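Local coordinates for aldehyde dehydrogenase (Trypanosoma brucei, PDB 5MYP) that probably oxidises aldehydes to carboxylic acids with NAD+ as the electron acceptor, here captured in its apo form, at the interface of chains A and B. Coordinates in Å, arbitrary orientation; residue numbers count along the deposited sequence, not the author numbering. Chains: chain A/B, Aldehyde dehydrogenase.

Contact 1: the interface of chains A and B. Residues chain A 488-489; chain B 54, 77-78, 81.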
loop_
_atom_site.group_PDB
_atom_site.type_symbol
_atom_site.label_atom_id
_atom_site.label_comp_id
_atom_site.label_asym_id
_atom_site.label_seq_id
_atom_site.Cartn_x
_atom_site.Cartn_y
_atom_site.Cartn_z
ATOM N N LEU A 488 -9.425 35.242 10.174
ATOM C CA LEU A 488 -8.467 34.274 9.621
ATOM C C LEU A 488 -8.576 34.109 8.097
ATOM O O LEU A 488 -7.582 33.778 7.445
ATOM C CB LEU A 488 -8.644 32.902 10.289
ATOM C CG LEU A 488 -8.394 32.826 11.796
ATOM C CD1 LEU A 488 -8.836 31.473 12.336
ATOM C CD2 LEU A 488 -6.929 33.087 12.125
ATOM N N LEU A 489 -9.775 34.320 7.548
ATOM C CA LEU A 489 -10.048 34.116 6.118
ATOM C C LEU A 489 -9.773 35.319 5.218
ATOM O O LEU A 489 -9.634 35.131 4.002
ATOM C CB LEU A 489 -11.505 33.682 5.915
ATOM C CG LEU A 489 -11.953 32.368 6.565
ATOM C CD1 LEU A 489 -13.471 32.319 6.664
ATOM C CD2 LEU A 489 -11.425 31.165 5.797
ATOM N N THR B 54 -15.159 30.797 -0.817
ATOM C CA THR B 54 -15.441 30.289 0.536
ATOM C C THR B 54 -16.897 30.506 0.954
ATOM O O THR B 54 -17.519 29.589 1.495
ATOM C CB THR B 54 -14.472 30.890 1.591
ATOM O OG1 THR B 54 -13.177 30.307 1.423
ATOM C CG2 THR B 54 -14.934 30.611 3.029
ATOM N N ILE B 77 -12.685 24.321 5.276
ATOM C CA ILE B 77 -12.010 25.423 4.579
ATOM C C ILE B 77 -10.581 25.625 5.095
ATOM O O ILE B 77 -9.631 25.639 4.308
ATOM C CB ILE B 77 -12.795 26.757 4.689
ATOM C CG1 ILE B 77 -14.224 26.624 4.117
ATOM C CG2 ILE B 77 -12.045 27.903 4.013
ATOM C CD1 ILE B 77 -14.300 26.272 2.646
ATOM N N LEU B 78 -10.436 25.775 6.409
ATOM C CA LEU B 78 -9.114 26.005 7.010
ATOM C C LEU B 78 -8.133 24.824 6.831
ATOM O O LEU B 78 -6.970 25.049 6.495
ATOM C CB LEU B 78 -9.231 26.412 8.487
ATOM C CG LEU B 78 -9.819 27.797 8.786
ATOM C CD1 LEU B 78 -9.984 27.981 10.292
ATOM C CD2 LEU B 78 -8.959 28.909 8.207
ATOM N N ARG B 81 -6.914 24.969 3.211
ATOM C CA ARG B 81 -5.933 26.052 3.063
ATOM C C ARG B 81 -4.558 25.638 3.594
ATOM O O ARG B 81 -3.542 25.826 2.919
ATOM C CB ARG B 81 -6.410 27.324 3.767
ATOM C CG ARG B 81 -7.421 28.138 2.964
ATOM C CD ARG B 81 -7.930 29.314 3.785
ATOM N NE ARG B 81 -6.937 30.388 3.869
ATOM C CZ ARG B 81 -6.881 31.328 4.816
ATOM N NH1 ARG B 81 -7.752 31.356 5.819
ATOM N NH2 ARG B 81 -5.925 32.251 4.767
#

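Contact 2: the interface of chains A and B. Residues chain A 417-418, 424-425, 428, 431; chain B 102, 106, 460, 462.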
loop_
_atom_site.group_PDB
_atom_site.type_symbol
_atom_site.label_atom_id
_atom_site.label_comp_id
_atom_site.label_asym_id
_atom_site.label_seq_id
_atom_site.Cartn_x
_atom_site.Cartn_y
_atom_site.Cartn_z
ATOM N N VAL A 417 16.037 0.875 -11.024
ATOM C CA VAL A 417 17.042 1.139 -12.052
ATOM C C VAL A 417 18.404 0.713 -11.515
ATOM O O VAL A 417 18.760 1.063 -10.386
ATOM C CB VAL A 417 17.098 2.632 -12.444
ATOM C CG1 VAL A 417 18.198 2.896 -13.476
ATOM C CG2 VAL A 417 15.747 3.089 -12.964
ATOM N N VAL A 418 19.147 -0.052 -12.316
ATOM C CA VAL A 418 20.558 -0.314 -12.050
ATOM C C VAL A 418 21.365 0.238 -13.220
ATOM O O VAL A 418 21.028 -0.020 -14.379
ATOM C CB VAL A 418 20.878 -1.814 -11.855
ATOM C CG1 VAL A 418 22.311 -1.995 -11.356
ATOM C CG2 VAL A 418 19.899 -2.455 -10.883
ATOM N N VAL A 424 21.710 -7.601 -9.587
ATOM C CA VAL A 424 22.395 -7.522 -8.276
ATOM C C VAL A 424 21.731 -6.626 -7.219
ATOM O O VAL A 424 21.948 -6.820 -6.015
ATOM C CB VAL A 424 23.887 -7.112 -8.415
ATOM C CG1 VAL A 424 24.667 -8.184 -9.168
ATOM C CG2 VAL A 424 24.052 -5.736 -9.068
ATOM N N HIS A 425 20.940 -5.649 -7.665
ATOM C CA HIS A 425 20.171 -4.782 -6.756
ATOM C C HIS A 425 19.198 -5.532 -5.841
ATOM O O HIS A 425 18.888 -5.042 -4.759
ATOM C CB HIS A 425 19.409 -3.699 -7.540
ATOM C CG HIS A 425 18.261 -4.221 -8.351
ATOM N ND1 HIS A 425 18.435 -5.053 -9.436
ATOM C CD2 HIS A 425 16.927 -4.017 -8.244
ATOM C CE1 HIS A 425 17.255 -5.345 -9.956
ATOM N NE2 HIS A 425 16.324 -4.734 -9.247
ATOM N N ALA A 428 20.713 -6.125 -2.509
ATOM C CA ALA A 428 21.258 -4.922 -1.878
ATOM C C ALA A 428 20.564 -4.623 -0.549
ATOM O O ALA A 428 19.360 -4.362 -0.523
ATOM C CB ALA A 428 21.126 -3.738 -2.823
ATOM N N LEU A 431 17.855 -1.241 0.079
ATOM C CA LEU A 431 16.882 -0.878 -0.946
ATOM C C LEU A 431 15.569 -1.640 -0.759
ATOM O O LEU A 431 15.592 -2.834 -0.452
ATOM C CB LEU A 431 17.433 -1.184 -2.340
ATOM C CG LEU A 431 18.656 -0.399 -2.807
ATOM C CD1 LEU A 431 18.990 -0.792 -4.240
ATOM C CD2 LEU A 431 18.442 1.103 -2.693
ATOM N N MET B 102 22.903 2.038 3.402
ATOM C CA MET B 102 23.315 0.811 2.728
ATOM C C MET B 102 24.318 0.045 3.598
ATOM O O MET B 102 25.152 0.657 4.286
ATOM C CB MET B 102 23.963 1.148 1.380
ATOM C CG MET B 102 23.078 1.925 0.417
ATOM S SD MET B 102 21.463 1.179 0.087
ATOM C CE MET B 102 21.943 -0.358 -0.690
ATOM N N ALA B 106 26.549 -3.559 -1.381
ATOM C CA ALA B 106 25.820 -2.426 -1.974
ATOM C C ALA B 106 26.259 -1.048 -1.452
ATOM O O ALA B 106 26.064 -0.041 -2.133
ATOM C CB ALA B 106 24.322 -2.598 -1.768
ATOM N N MET B 460 20.333 2.067 -8.289
ATOM C CA MET B 460 21.688 1.633 -7.938
ATOM C C MET B 460 22.605 1.907 -9.122
ATOM O O MET B 460 22.377 1.377 -10.202
ATOM C CB MET B 460 21.704 0.140 -7.602
ATOM C CG MET B 460 23.101 -0.476 -7.518
ATOM S SD MET B 460 23.080 -2.220 -7.073
ATOM C CE MET B 460 23.027 -2.103 -5.290
ATOM N N ARG B 462 26.443 1.590 -10.615
ATOM C CA ARG B 462 27.716 0.888 -10.467
ATOM C C ARG B 462 28.718 1.353 -11.515
ATOM O O ARG B 462 28.353 1.998 -12.500
ATOM C CB ARG B 462 27.508 -0.624 -10.574
ATOM C CG ARG B 462 26.432 -1.160 -9.642
ATOM C CD ARG B 462 26.486 -2.667 -9.433
ATOM N NE ARG B 462 27.448 -3.029 -8.386
ATOM C CZ ARG B 462 28.617 -3.657 -8.561
ATOM N NH1 ARG B 462 29.030 -4.066 -9.763
ATOM N NH2 ARG B 462 29.385 -3.902 -7.501
#

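Contact 1: the interface of chains A and B
B:Arg81 reaches across to A:Leu488 in the last turn of helix 479-489 of chain A and caps a carbonyl there, a worked example of how an arginine can bind a carbonyl at a helix C-terminus. Its terminal nitrogen NH1 donates to the backbone oxygen O of A:Leu488 at 2.9 Å, and the bond is nearly straight, 164° at the hydrogen. The acceptor lies at the edge of the guanidinium, in its plane, whereas the donor stands above the carbonyl plane and not on a lone pair. A bend in the arginine chain at chi3 (76°) swings the guanidinium towards this helix end, where the helix dipole would, if anything, favour a positive group.

Packing is closest beside this bond. The CD2 methyl of A:Leu489 sits 3.8 Å from CG2 of B:Ile77, the two side chains crossing at about a right angle. The same methyl lies 3.7 Å from NH1 of B:Arg81, and CD2 of B:Leu78 approaches it at 4.1 Å. Towards B:Thr54 the fit is looser: its CG2 comes no closer than 4.3 Å to CD1 of A:Leu489. Both leucines are poorly ordered, which suggests a mobile helix end and makes their exact placement, and with it the arginine bond, less certain.

In the fold, the C-terminal part of helix 479-489 of chain A lies against helix 69-95 of chain B, with the start of helix 54-65 flanking it.

Contact 2: the interface of chains A and B
B:Met460 is the hub of this contact, joined to chain A through both its backbone and its side chain. Its amide N donates to the carbonyl O of A:Val417 at 2.8 Å. A:Val418 and B:Met460 form a parallel beta bridge, so strands 417-419 and 454-461 of different subunits run together, an example of sheet extension across a dimer interface.

The methionine side chain leaves the strand with CG anti to the backbone N (chi1 167°), stays extended through chi2 and turns at chi3. This carries the sulphur SD alongside the backbone of A:His425, 3.9 Å from its CA, and sets the terminal methyl CE against CB of A:Ala428 at 3.5 Å. The small alanine methyl is then met by a second methyl, CB of B:Ala106, at 3.6 Å.

Around this core, B:Met102, bent at chi2 and chi3, brings its CE to 3.9 Å from CG of A:Leu431 and 4.1 Å from CB of A:Ala428. Flanking the sulphur, A:Val424 crosses the methionine at about a right angle, its CG2 4.2 Å from SD of B:Met460. The 3-10 helix 424-427 carries A:Val424 and A:His425 and so sets the wall against which the thioether rests, while 3-10 helix 104-108 of chain B presents B:Ala106. At the outer margin, the aliphatic stem of B:Arg462 touches this wall, its CD 3.9 Å from CG2 of A:Val424.

The centres of contact 1 and contact 2 lie about 46 Å apart, and they have no residue in common. Each has a twin with the chains exchanged, because the interface is two-fold symmetric. At contact 1 the C-terminal helix of chain A reaches chain B, and at contact 2 strand 454-461 of chain B pairs with chain A, so by the two-fold each subunit does both. Contact 2 is centred about 14 Å from the predicted active-site A:Glu223 and contact 1 about 22 Å from B:Glu223. Such widely spaced attachments may help hold the dimer together.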